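Local coordinates for glideosome-associated protein 50 (Plasmodium falciparum 3D7, PDB 3TGH), which is a component of the glideosome, which powers parasite gliding and host cell invasion, and may anchor that complex to the inner membrane complex, at residues A7-W12 with K24-F29; K17-N22 with D63-E68; N125-Y130 with E173-D178. One frame throughout, in Å; residues are numbered along the deposited sequence.

Contact 1 of 3, residues A7-W12 with K24-F29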
loop_
_atom_site.group_PDB
_atom_site.type_symbol
_atom_site.label_atom_id
_atom_site.label_comp_id
_atom_site.label_asym_id
_atom_site.label_seq_id
_atom_site.Cartn_x
_atom_site.Cartn_y
_atom_site.Cartn_z
ATOM N N ALA A 7 -2.838 6.618 -6.296
ATOM C CA ALA A 7 -3.484 5.399 -6.758
ATOM C C ALA A 7 -2.894 4.199 -6.037
ATOM O O ALA A 7 -1.755 4.245 -5.570
ATOM C CB ALA A 7 -3.319 5.244 -8.275
ATOM N N SER A 8 -3.687 3.132 -5.935
ATOM C CA SER A 8 -3.250 1.864 -5.358
ATOM C C SER A 8 -3.392 0.766 -6.403
ATOM O O SER A 8 -4.435 0.666 -7.053
ATOM C CB SER A 8 -4.107 1.488 -4.142
ATOM O OG SER A 8 -3.886 2.361 -3.051
ATOM N N LEU A 9 -2.347 -0.051 -6.547
ATOM C CA LEU A 9 -2.314 -1.166 -7.488
ATOM C C LEU A 9 -1.644 -2.367 -6.811
ATOM O O LEU A 9 -0.493 -2.283 -6.404
ATOM C CB LEU A 9 -1.522 -0.771 -8.738
ATOM C CG LEU A 9 -1.429 -1.853 -9.820
ATOM C CD1 LEU A 9 -2.776 -2.023 -10.530
ATOM C CD2 LEU A 9 -0.306 -1.532 -10.800
ATOM N N GLY A 10 -2.352 -3.483 -6.684
ATOM C CA GLY A 10 -1.820 -4.627 -5.929
ATOM C C GLY A 10 -1.767 -5.929 -6.698
ATOM O O GLY A 10 -2.603 -6.175 -7.567
ATOM N N ASP A 11 -0.762 -6.752 -6.397
ATOM C CA ASP A 11 -0.644 -8.106 -6.961
ATOM C C ASP A 11 -0.706 -8.096 -8.487
ATOM O O ASP A 11 -1.416 -8.887 -9.118
ATOM C CB ASP A 11 -1.725 -8.990 -6.354
ATOM C CG ASP A 11 -1.567 -9.134 -4.849
ATOM O OD1 ASP A 11 -0.720 -9.939 -4.419
ATOM O OD2 ASP A 11 -2.280 -8.449 -4.097
ATOM N N TRP A 12 0.094 -7.202 -9.052
ATOM C CA TRP A 12 -0.033 -6.747 -10.438
ATOM C C TRP A 12 0.922 -7.462 -11.399
ATOM O O TRP A 12 0.720 -7.445 -12.620
ATOM C CB TRP A 12 0.197 -5.219 -10.478
ATOM C CG TRP A 12 1.427 -4.815 -9.732
ATOM C CD1 TRP A 12 1.487 -4.316 -8.460
ATOM C CD2 TRP A 12 2.784 -4.924 -10.185
ATOM N NE1 TRP A 12 2.798 -4.107 -8.092
ATOM C CE2 TRP A 12 3.612 -4.456 -9.140
ATOM C CE3 TRP A 12 3.380 -5.349 -11.379
ATOM C CZ2 TRP A 12 4.999 -4.426 -9.243
ATOM C CZ3 TRP A 12 4.769 -5.308 -11.486
ATOM C CH2 TRP A 12 5.560 -4.856 -10.420
ATOM N N LYS A 24 -3.955 -0.066 -19.072
ATOM C CA LYS A 24 -4.499 0.968 -19.955
ATOM C C LYS A 24 -5.368 1.954 -19.168
ATOM O O LYS A 24 -5.166 3.169 -19.243
ATOM C CB LYS A 24 -5.264 0.298 -21.109
ATOM C CG LYS A 24 -6.253 1.163 -21.874
ATOM C CD LYS A 24 -7.083 0.293 -22.824
ATOM C CE LYS A 24 -8.478 0.848 -23.060
ATOM N NZ LYS A 24 -9.315 -0.128 -23.830
ATOM N N TYR A 25 -6.306 1.431 -18.384
ATOM C CA TYR A 25 -7.175 2.283 -17.567
ATOM C C TYR A 25 -6.423 2.974 -16.435
ATOM O O TYR A 25 -6.727 4.116 -16.095
ATOM C CB TYR A 25 -8.357 1.478 -17.022
ATOM C CG TYR A 25 -9.334 1.074 -18.106
ATOM C CD1 TYR A 25 -9.568 -0.261 -18.413
ATOM C CD2 TYR A 25 -10.011 2.041 -18.839
ATOM C CE1 TYR A 25 -10.463 -0.618 -19.425
ATOM C CE2 TYR A 25 -10.906 1.696 -19.843
ATOM C CZ TYR A 25 -11.130 0.371 -20.131
ATOM O OH TYR A 25 -12.024 0.047 -21.129
ATOM N N PHE A 26 -5.452 2.272 -15.854
ATOM C CA PHE A 26 -4.580 2.818 -14.816
ATOM C C PHE A 26 -3.916 4.104 -15.290
ATOM O O PHE A 26 -3.980 5.128 -14.611
ATOM C CB PHE A 26 -3.525 1.769 -14.441
ATOM C CG PHE A 26 -2.795 2.042 -13.149
ATOM C CD1 PHE A 26 -3.483 2.182 -11.953
ATOM C CD2 PHE A 26 -1.409 2.087 -13.124
ATOM C CE1 PHE A 26 -2.795 2.408 -10.759
ATOM C CE2 PHE A 26 -0.723 2.315 -11.933
ATOM C CZ PHE A 26 -1.420 2.469 -10.758
ATOM N N LYS A 27 -3.284 4.039 -16.460
ATOM C CA LYS A 27 -2.647 5.205 -17.072
ATOM C C LYS A 27 -3.642 6.335 -17.355
ATOM O O LYS A 27 -3.341 7.504 -17.108
ATOM C CB LYS A 27 -1.947 4.814 -18.373
ATOM C CG LYS A 27 -0.730 3.911 -18.193
ATOM C CD LYS A 27 -0.276 3.373 -19.545
ATOM C CE LYS A 27 0.790 2.323 -19.408
ATOM N NZ LYS A 27 1.150 1.760 -20.737
ATOM N N GLN A 28 -4.812 5.978 -17.875
ATOM C CA GLN A 28 -5.862 6.955 -18.200
ATOM C C GLN A 28 -6.291 7.731 -16.961
ATOM O O GLN A 28 -6.360 8.960 -16.988
ATOM C CB GLN A 28 -7.083 6.254 -18.800
ATOM C CG GLN A 28 -8.175 7.215 -19.296
ATOM C CD GLN A 28 -9.522 6.541 -19.506
ATOM O OE1 GLN A 28 -9.746 5.433 -19.043
ATOM N NE2 GLN A 28 -10.430 7.224 -20.195
ATOM N N PHE A 29 -6.579 7.007 -15.882
ATOM C CA PHE A 29 -7.021 7.626 -14.633
ATOM C C PHE A 29 -5.928 8.432 -13.956
ATOM O O PHE A 29 -6.192 9.505 -13.422
ATOM C CB PHE A 29 -7.546 6.577 -13.650
ATOM C CG PHE A 29 -8.986 6.230 -13.850
ATOM C CD1 PHE A 29 -9.377 5.393 -14.880
ATOM C CD2 PHE A 29 -9.955 6.746 -13.012
ATOM C CE1 PHE A 29 -10.715 5.069 -15.069
ATOM C CE2 PHE A 29 -11.295 6.425 -13.191
ATOM C CZ PHE A 29 -11.670 5.585 -14.223
#
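Phe-26 reaches from its helix onto Ala-7 in the first strand and Leu-9 just after it. Its ring does all the touching from the helix side. CE1 of Phe-26 meets CB of Ala-7 at 3.8 Å, and the methyl comes at the ring obliquely. CZ of Phe-26 packs on CB of Leu-9 at 3.8 Å. One branch of the leucine goes further: CD2 of Leu-9 sits over one face of the ring, offset toward the rim, and its nearest ring atom is CE2 of Phe-26 at 4.0 Å. The ring gets there because CG of Phe-26 lies anti to its backbone N (chi1 -165°), which extends the side chain from the helix toward the strand. This inner side is closely filled. Phe-276 meets the Phe-26 ring edge-to-face, and Ile-38 and Tyr-65 add to the same core. The outer side is different. Lys-24 and Gln-28 lie on the exposed side of the helix and touch nothing on the strand. Ser-8 alternates with its two neighbours: its CB points away from the helix, and its OG is hydrogen-bonded to His-279. The contact joins the strand and helix of the beta-alpha-beta unit formed by strand 4-8, helix 17-32 and strand 37-40. No hydrogen bond crosses between the two segments. The helix is therefore held against the strand end and the residue after it by apolar packing, while backbone hydrogen bonds link Ala-7 and Leu-9 with Val-39 and fix the strand within its sheet.

Contact 2 of 3, residues K17-N22 with D63-E68. With SO4 (sulfate ion), chain E.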
loop_
_atom_site.group_PDB
_atom_site.type_symbol
_atom_site.label_atom_id
_atom_site.label_comp_id
_atom_site.label_asym_id
_atom_site.label_seq_id
_atom_site.Cartn_x
_atom_site.Cartn_y
_atom_site.Cartn_z
ATOM N N LYS A 17 -4.012 -11.140 -19.794
ATOM C CA LYS A 17 -4.758 -10.136 -20.558
ATOM C C LYS A 17 -5.325 -9.073 -19.610
ATOM O O LYS A 17 -5.361 -7.891 -19.947
ATOM C CB LYS A 17 -5.866 -10.775 -21.410
ATOM C CG LYS A 17 -7.001 -11.432 -20.632
ATOM C CD LYS A 17 -8.083 -11.978 -21.576
ATOM C CE LYS A 17 -9.352 -12.357 -20.815
ATOM N NZ LYS A 17 -10.523 -12.528 -21.721
ATOM N N GLY A 18 -5.746 -9.502 -18.420
ATOM C CA GLY A 18 -6.226 -8.586 -17.390
ATOM C C GLY A 18 -5.203 -7.530 -16.993
ATOM O O GLY A 18 -5.545 -6.361 -16.855
ATOM N N GLN A 19 -3.950 -7.934 -16.812
ATOM C CA GLN A 19 -2.901 -6.983 -16.421
ATOM C C GLN A 19 -2.790 -5.841 -17.429
ATOM O O GLN A 19 -2.688 -4.669 -17.048
ATOM C CB GLN A 19 -1.532 -7.655 -16.290
ATOM C CG GLN A 19 -0.469 -6.722 -15.669
ATOM C CD GLN A 19 0.970 -7.017 -16.103
ATOM O OE1 GLN A 19 1.218 -7.589 -17.168
ATOM N NE2 GLN A 19 1.927 -6.585 -15.286
ATOM N N ILE A 20 -2.811 -6.200 -18.708
ATOM C CA ILE A 20 -2.587 -5.256 -19.801
ATOM C C ILE A 20 -3.789 -4.321 -19.975
ATOM O O ILE A 20 -3.620 -3.114 -20.167
ATOM C CB ILE A 20 -2.311 -6.002 -21.134
ATOM C CG1 ILE A 20 -1.095 -6.932 -21.008
ATOM C CG2 ILE A 20 -2.092 -5.014 -22.280
ATOM C CD1 ILE A 20 0.183 -6.229 -20.592
ATOM N N LEU A 21 -4.992 -4.885 -19.904
ATOM C CA LEU A 21 -6.219 -4.093 -19.959
ATOM C C LEU A 21 -6.275 -3.133 -18.772
ATOM O O LEU A 21 -6.588 -1.958 -18.930
ATOM C CB LEU A 21 -7.448 -5.015 -19.967
ATOM C CG LEU A 21 -8.829 -4.368 -20.114
ATOM C CD1 LEU A 21 -8.903 -3.520 -21.377
ATOM C CD2 LEU A 21 -9.925 -5.433 -20.108
ATOM N N ASN A 22 -5.948 -3.640 -17.584
ATOM C CA ASN A 22 -5.950 -2.830 -16.375
ATOM C C ASN A 22 -4.947 -1.676 -16.468
ATOM O O ASN A 22 -5.254 -0.552 -16.071
ATOM C CB ASN A 22 -5.659 -3.710 -15.145
ATOM C CG ASN A 22 -6.200 -3.123 -13.858
ATOM O OD1 ASN A 22 -7.210 -2.426 -13.858
ATOM N ND2 ASN A 22 -5.534 -3.418 -12.745
ATOM N N ASP A 63 7.682 -2.291 -19.293
ATOM C CA ASP A 63 6.964 -2.236 -20.572
ATOM C C ASP A 63 5.441 -2.170 -20.417
ATOM O O ASP A 63 4.737 -1.919 -21.393
ATOM C CB ASP A 63 7.344 -3.424 -21.463
ATOM C CG ASP A 63 8.757 -3.317 -22.019
ATOM O OD1 ASP A 63 9.404 -2.258 -21.852
ATOM O OD2 ASP A 63 9.218 -4.295 -22.638
ATOM N N VAL A 64 4.939 -2.400 -19.203
ATOM C CA VAL A 64 3.506 -2.409 -18.944
ATOM C C VAL A 64 3.022 -1.039 -18.470
ATOM O O VAL A 64 1.945 -0.594 -18.871
ATOM C CB VAL A 64 3.127 -3.492 -17.896
ATOM C CG1 VAL A 64 1.637 -3.423 -17.535
ATOM C CG2 VAL A 64 3.488 -4.881 -18.408
ATOM N N TYR A 65 3.804 -0.375 -17.618
ATOM C CA TYR A 65 3.343 0.857 -16.959
ATOM C C TYR A 65 4.058 2.111 -17.456
ATOM O O TYR A 65 4.030 3.149 -16.795
ATOM C CB TYR A 65 3.433 0.715 -15.433
ATOM C CG TYR A 65 2.644 -0.483 -14.946
ATOM C CD1 TYR A 65 1.247 -0.457 -14.905
ATOM C CD2 TYR A 65 3.286 -1.648 -14.557
ATOM C CE1 TYR A 65 0.514 -1.574 -14.486
ATOM C CE2 TYR A 65 2.566 -2.759 -14.126
ATOM C CZ TYR A 65 1.182 -2.715 -14.100
ATOM O OH TYR A 65 0.485 -3.819 -13.685
ATOM N N SER A 66 4.673 2.018 -18.633
ATOM C CA SER A 66 5.370 3.157 -19.219
ATOM C C SER A 66 4.441 3.963 -20.117
ATOM O O SER A 66 3.473 3.439 -20.675
ATOM C CB SER A 66 6.602 2.710 -20.011
ATOM O OG SER A 66 6.235 1.888 -21.101
ATOM N N GLU A 67 4.748 5.247 -20.236
ATOM C CA GLU A 67 4.021 6.152 -21.120
ATOM C C GLU A 67 4.969 7.277 -21.542
ATOM O O GLU A 67 5.913 7.611 -20.827
ATOM C CB GLU A 67 2.792 6.715 -20.396
ATOM C CG GLU A 67 1.790 7.482 -21.271
ATOM C CD GLU A 67 1.010 6.588 -22.228
ATOM O OE1 GLU A 67 1.581 6.177 -23.262
ATOM O OE2 GLU A 67 -0.180 6.312 -21.957
ATOM N N GLU A 68 4.727 7.857 -22.709
ATOM C CA GLU A 68 5.559 8.966 -23.171
ATOM C C GLU A 68 5.196 10.254 -22.428
ATOM O O GLU A 68 4.250 10.277 -21.631
ATOM C CB GLU A 68 5.439 9.134 -24.688
ATOM C CG GLU A 68 5.929 7.919 -25.483
ATOM C CD GLU A 68 7.367 7.526 -25.153
ATOM O OE1 GLU A 68 7.619 6.322 -24.925
ATOM O OE2 GLU A 68 8.242 8.419 -25.114
HETATM S S SO4 E . -5.304 -14.858 -19.416
HETATM O O1 SO4 E . -4.488 -13.806 -20.012
HETATM O O2 SO4 E . -4.590 -15.433 -18.278
HETATM O O3 SO4 E . -6.579 -14.301 -18.969
HETATM O O4 SO4 E . -5.548 -15.902 -20.411
HETATM O O HOH W 1 -2.210 -3.962 -14.207
#
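Gln-19 lays its carboxamide across both methyls of Val-64. OE1 of Gln-19 is 3.7 Å from CG2 of Val-64, and CD of Gln-19 is 3.9 Å from CG1 of Val-64. The reach comes from an extended chain, with CG of Gln-19 anti to its backbone N (chi1 -171°). NE2 of Gln-19 also comes within 3.5 Å of OH of Tyr-65, but the two are not hydrogen-bonded. The amide and the ring are almost perpendicular, with planes 81° apart. The amide nitrogen donates instead to the backbone O of Leu-60. Tyr-65 reaches the helix through a water. OH of Tyr-65 donates to this water over 2.7 Å, and the water donates to the backbone O of Gln-19 over 3.0 Å. CG1 of Val-64 covers the centre of one face of the Tyr-65 ring, so the valine touches both the ring and the glutamine, which also meet each other. Toward the surface the packing thins, and CD1 of Ile-20 meets CG2 of Val-64 at 4.2 Å. A sulfate, probably from the crystallisation liquor, sits at the N-terminal end of the helix. Backbone N of Lys-17 gives it a nearly straight bond of 2.7 Å to O1, and the alkyl chain of Lys-17 runs beside it. In the fold, the contact sets the first turn of helix 17-32 against the loop between helix 56-62 and strand 75-78. One turn and more further along the same helix, Ala-23 and Phe-26 touch Tyr-65, and NZ of Lys-27 is hydrogen-bonded to O of Ser-66.

Contact 3 of 3, residues N125-Y130 with E173-D178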
loop_
_atom_site.group_PDB
_atom_site.type_symbol
_atom_site.label_atom_id
_atom_site.label_comp_id
_atom_site.label_asym_id
_atom_site.label_seq_id
_atom_site.Cartn_x
_atom_site.Cartn_y
_atom_site.Cartn_z
ATOM N N ASN A 125 13.385 -0.140 2.408
ATOM C CA ASN A 125 13.475 -1.267 3.322
ATOM C C ASN A 125 12.158 -2.033 3.194
ATOM O O ASN A 125 11.215 -1.541 2.556
ATOM C CB ASN A 125 13.699 -0.795 4.761
ATOM C CG ASN A 125 13.971 -1.949 5.727
ATOM O OD1 ASN A 125 14.668 -2.902 5.390
ATOM N ND2 ASN A 125 13.397 -1.869 6.925
ATOM N N TYR A 126 12.097 -3.224 3.780
ATOM C CA TYR A 126 10.887 -4.049 3.728
ATOM C C TYR A 126 9.711 -3.368 4.441
ATOM O O TYR A 126 8.557 -3.623 4.099
ATOM C CB TYR A 126 11.172 -5.436 4.306
ATOM C CG TYR A 126 12.270 -6.165 3.558
ATOM C CD1 TYR A 126 12.069 -6.603 2.250
ATOM C CD2 TYR A 126 13.529 -6.353 4.126
ATOM C CE1 TYR A 126 13.077 -7.237 1.537
ATOM C CE2 TYR A 126 14.553 -6.995 3.413
ATOM C CZ TYR A 126 14.312 -7.437 2.123
ATOM O OH TYR A 126 15.299 -8.070 1.397
ATOM N N TRP A 127 10.020 -2.510 5.415
ATOM C CA TRP A 127 9.053 -1.639 6.064
ATOM C C TRP A 127 9.663 -0.238 6.156
ATOM O O TRP A 127 10.880 -0.091 6.333
ATOM C CB TRP A 127 8.662 -2.152 7.459
ATOM C CG TRP A 127 9.791 -2.174 8.450
ATOM C CD1 TRP A 127 10.086 -1.229 9.379
ATOM C CD2 TRP A 127 10.773 -3.201 8.587
ATOM N NE1 TRP A 127 11.203 -1.607 10.098
ATOM C CE2 TRP A 127 11.641 -2.816 9.623
ATOM C CE3 TRP A 127 10.997 -4.423 7.934
ATOM C CZ2 TRP A 127 12.730 -3.598 10.017
ATOM C CZ3 TRP A 127 12.076 -5.199 8.320
ATOM C CH2 TRP A 127 12.929 -4.786 9.355
ATOM N N TYR A 128 8.821 0.781 6.035
ATOM C CA TYR A 128 9.289 2.177 6.008
ATOM C C TYR A 128 8.102 3.142 6.108
ATOM O O TYR A 128 6.958 2.724 6.337
ATOM C CB TYR A 128 10.140 2.447 4.742
ATOM C CG TYR A 128 9.406 2.296 3.416
ATOM C CD1 TYR A 128 9.227 1.045 2.839
ATOM C CD2 TYR A 128 8.919 3.416 2.728
ATOM C CE1 TYR A 128 8.550 0.890 1.649
ATOM C CE2 TYR A 128 8.252 3.281 1.516
ATOM C CZ TYR A 128 8.055 2.006 0.989
ATOM O OH TYR A 128 7.403 1.858 -0.211
ATOM N N HIS A 129 8.369 4.436 5.975
ATOM C CA HIS A 129 7.312 5.448 6.046
ATOM C C HIS A 129 7.603 6.577 5.088
ATOM O O HIS A 129 8.742 6.751 4.655
ATOM C CB HIS A 129 7.197 6.005 7.464
ATOM C CG HIS A 129 8.509 6.435 8.034
ATOM N ND1 HIS A 129 9.258 5.627 8.859
ATOM C CD2 HIS A 129 9.243 7.558 7.840
ATOM C CE1 HIS A 129 10.374 6.251 9.188
ATOM N NE2 HIS A 129 10.387 7.427 8.586
ATOM N N TYR A 130 6.556 7.333 4.775
ATOM C CA TYR A 130 6.630 8.513 3.924
ATOM C C TYR A 130 5.647 9.530 4.499
ATOM O O TYR A 130 4.443 9.291 4.550
ATOM C CB TYR A 130 6.267 8.145 2.484
ATOM C CG TYR A 130 6.072 9.318 1.547
ATOM C CD1 TYR A 130 7.111 10.201 1.279
ATOM C CD2 TYR A 130 4.849 9.522 0.897
ATOM C CE1 TYR A 130 6.936 11.279 0.408
ATOM C CE2 TYR A 130 4.664 10.595 0.026
ATOM C CZ TYR A 130 5.711 11.466 -0.212
ATOM O OH TYR A 130 5.528 12.520 -1.077
ATOM N N GLU A 173 11.119 -8.470 15.563
ATOM C CA GLU A 173 10.864 -7.541 16.669
ATOM C C GLU A 173 11.151 -6.085 16.289
ATOM O O GLU A 173 10.434 -5.170 16.702
ATOM C CB GLU A 173 11.700 -7.920 17.899
ATOM C CG GLU A 173 11.331 -9.263 18.519
ATOM C CD GLU A 173 9.919 -9.313 19.086
ATOM O OE1 GLU A 173 9.399 -8.262 19.528
ATOM O OE2 GLU A 173 9.330 -10.417 19.096
ATOM N N LYS A 174 12.202 -5.871 15.510
ATOM C CA LYS A 174 12.552 -4.520 15.063
ATOM C C LYS A 174 11.447 -3.946 14.177
ATOM O O LYS A 174 11.084 -2.772 14.303
ATOM C CB LYS A 174 13.882 -4.516 14.318
ATOM C CG LYS A 174 14.299 -3.135 13.820
ATOM C CD LYS A 174 15.796 -3.047 13.590
ATOM C CE LYS A 174 16.174 -1.828 12.746
ATOM N NZ LYS A 174 15.299 -0.653 12.990
ATOM N N ALA A 175 10.909 -4.775 13.291
ATOM C CA ALA A 175 9.796 -4.347 12.431
ATOM C C ALA A 175 8.571 -3.931 13.245
ATOM O O ALA A 175 7.927 -2.922 12.936
ATOM C CB ALA A 175 9.428 -5.437 11.421
ATOM N N TRP A 176 8.239 -4.705 14.276
ATOM C CA TRP A 176 7.121 -4.360 15.147
ATOM C C TRP A 176 7.409 -3.067 15.928
ATOM O O TRP A 176 6.546 -2.204 16.041
ATOM C CB TRP A 176 6.806 -5.507 16.127
ATOM C CG TRP A 176 5.868 -6.540 15.566
ATOM C CD1 TRP A 176 6.173 -7.827 15.201
ATOM C CD2 TRP A 176 4.465 -6.378 15.320
ATOM N NE1 TRP A 176 5.049 -8.463 14.729
ATOM C CE2 TRP A 176 3.986 -7.601 14.799
ATOM C CE3 TRP A 176 3.572 -5.312 15.475
ATOM C CZ2 TRP A 176 2.650 -7.790 14.438
ATOM C CZ3 TRP A 176 2.247 -5.495 15.116
ATOM C CH2 TRP A 176 1.796 -6.724 14.595
ATOM N N ASN A 177 8.619 -2.943 16.461
ATOM C CA ASN A 177 8.981 -1.758 17.249
ATOM C C ASN A 177 9.029 -0.498 16.383
ATOM O O ASN A 177 8.585 0.568 16.806
ATOM C CB ASN A 177 10.312 -1.970 17.984
ATOM C CG ASN A 177 10.189 -2.952 19.144
ATOM O OD1 ASN A 177 9.135 -3.057 19.774
ATOM N ND2 ASN A 177 11.267 -3.676 19.426
ATOM N N ASP A 178 9.539 -0.625 15.164
ATOM C CA ASP A 178 9.526 0.507 14.227
ATOM C C ASP A 178 8.085 0.943 13.901
ATOM O O ASP A 178 7.773 2.128 13.885
ATOM C CB ASP A 178 10.285 0.164 12.950
ATOM C CG ASP A 178 11.797 0.134 13.146
ATOM O OD1 ASP A 178 12.277 0.463 14.251
ATOM O OD2 ASP A 178 12.517 -0.212 12.182
#
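The two backbones approach most closely at Trp-127 and Ala-175, whose CA atoms are 7.0 Å apart. Trp-127 is in extended conformation just before strand 128-136, and Ala-175 lies on helix 169-189. The indole carries the contact. CB of Ala-175 stands over the centre of its six-membered ring in a CH-pi contact, 3.7 Å from the centroid and 6° off the normal. On the opposite face, ND2 of Asn-125 lies 3.3 Å above the ring plane and donates to the backbone O of Trp-127. The first torsion of Trp-127 (chi1 64°) goes with the indole lying between Ala-175 and Asn-125. The fold is that of the metallophosphoesterases. Helix 169-189 connects the parallel strands 148-156 and 192-196 in a beta-alpha-beta crossover, and strand 128-136 is at the border of the same sheet. His-172, a ligand of metal cation 1, is near the start of this helix, and its side chain is about 6 Å from that of Ala-175. At the indole edge, NE1 of Trp-127 donates to OD2 of Asp-178 over 2.8 Å. The bond is nearly straight (175°) and lies in the ring plane. It meets the anti side of the carboxylate oxygen. The syn lone pair of OD2 of Asp-178 takes NZ of Lys-174 at 2.9 Å in a salt bridge.

Near the N terminus, contact 1 closes a short loop from strand 4-8 to helix 17-32. Contact 2 starts inside that loop, at residues 17-22, and ends well beyond it at 63-68, so the two cross along the chain. They share helix 17-32 and also touch in space: CB of Trp-12 is 3.5 Å from OH of Tyr-65. Together they set helix 17-32 against strand 4-8 of the first sheet and against the loop before strand 75-78. Contact 3 opens later, in series with both, on the opposite side of the chain's centre. Its centre is about 26 Å from that of contact 1. It joins the residue leading into edge strand 128-136 of the second sheet to helix 169-189.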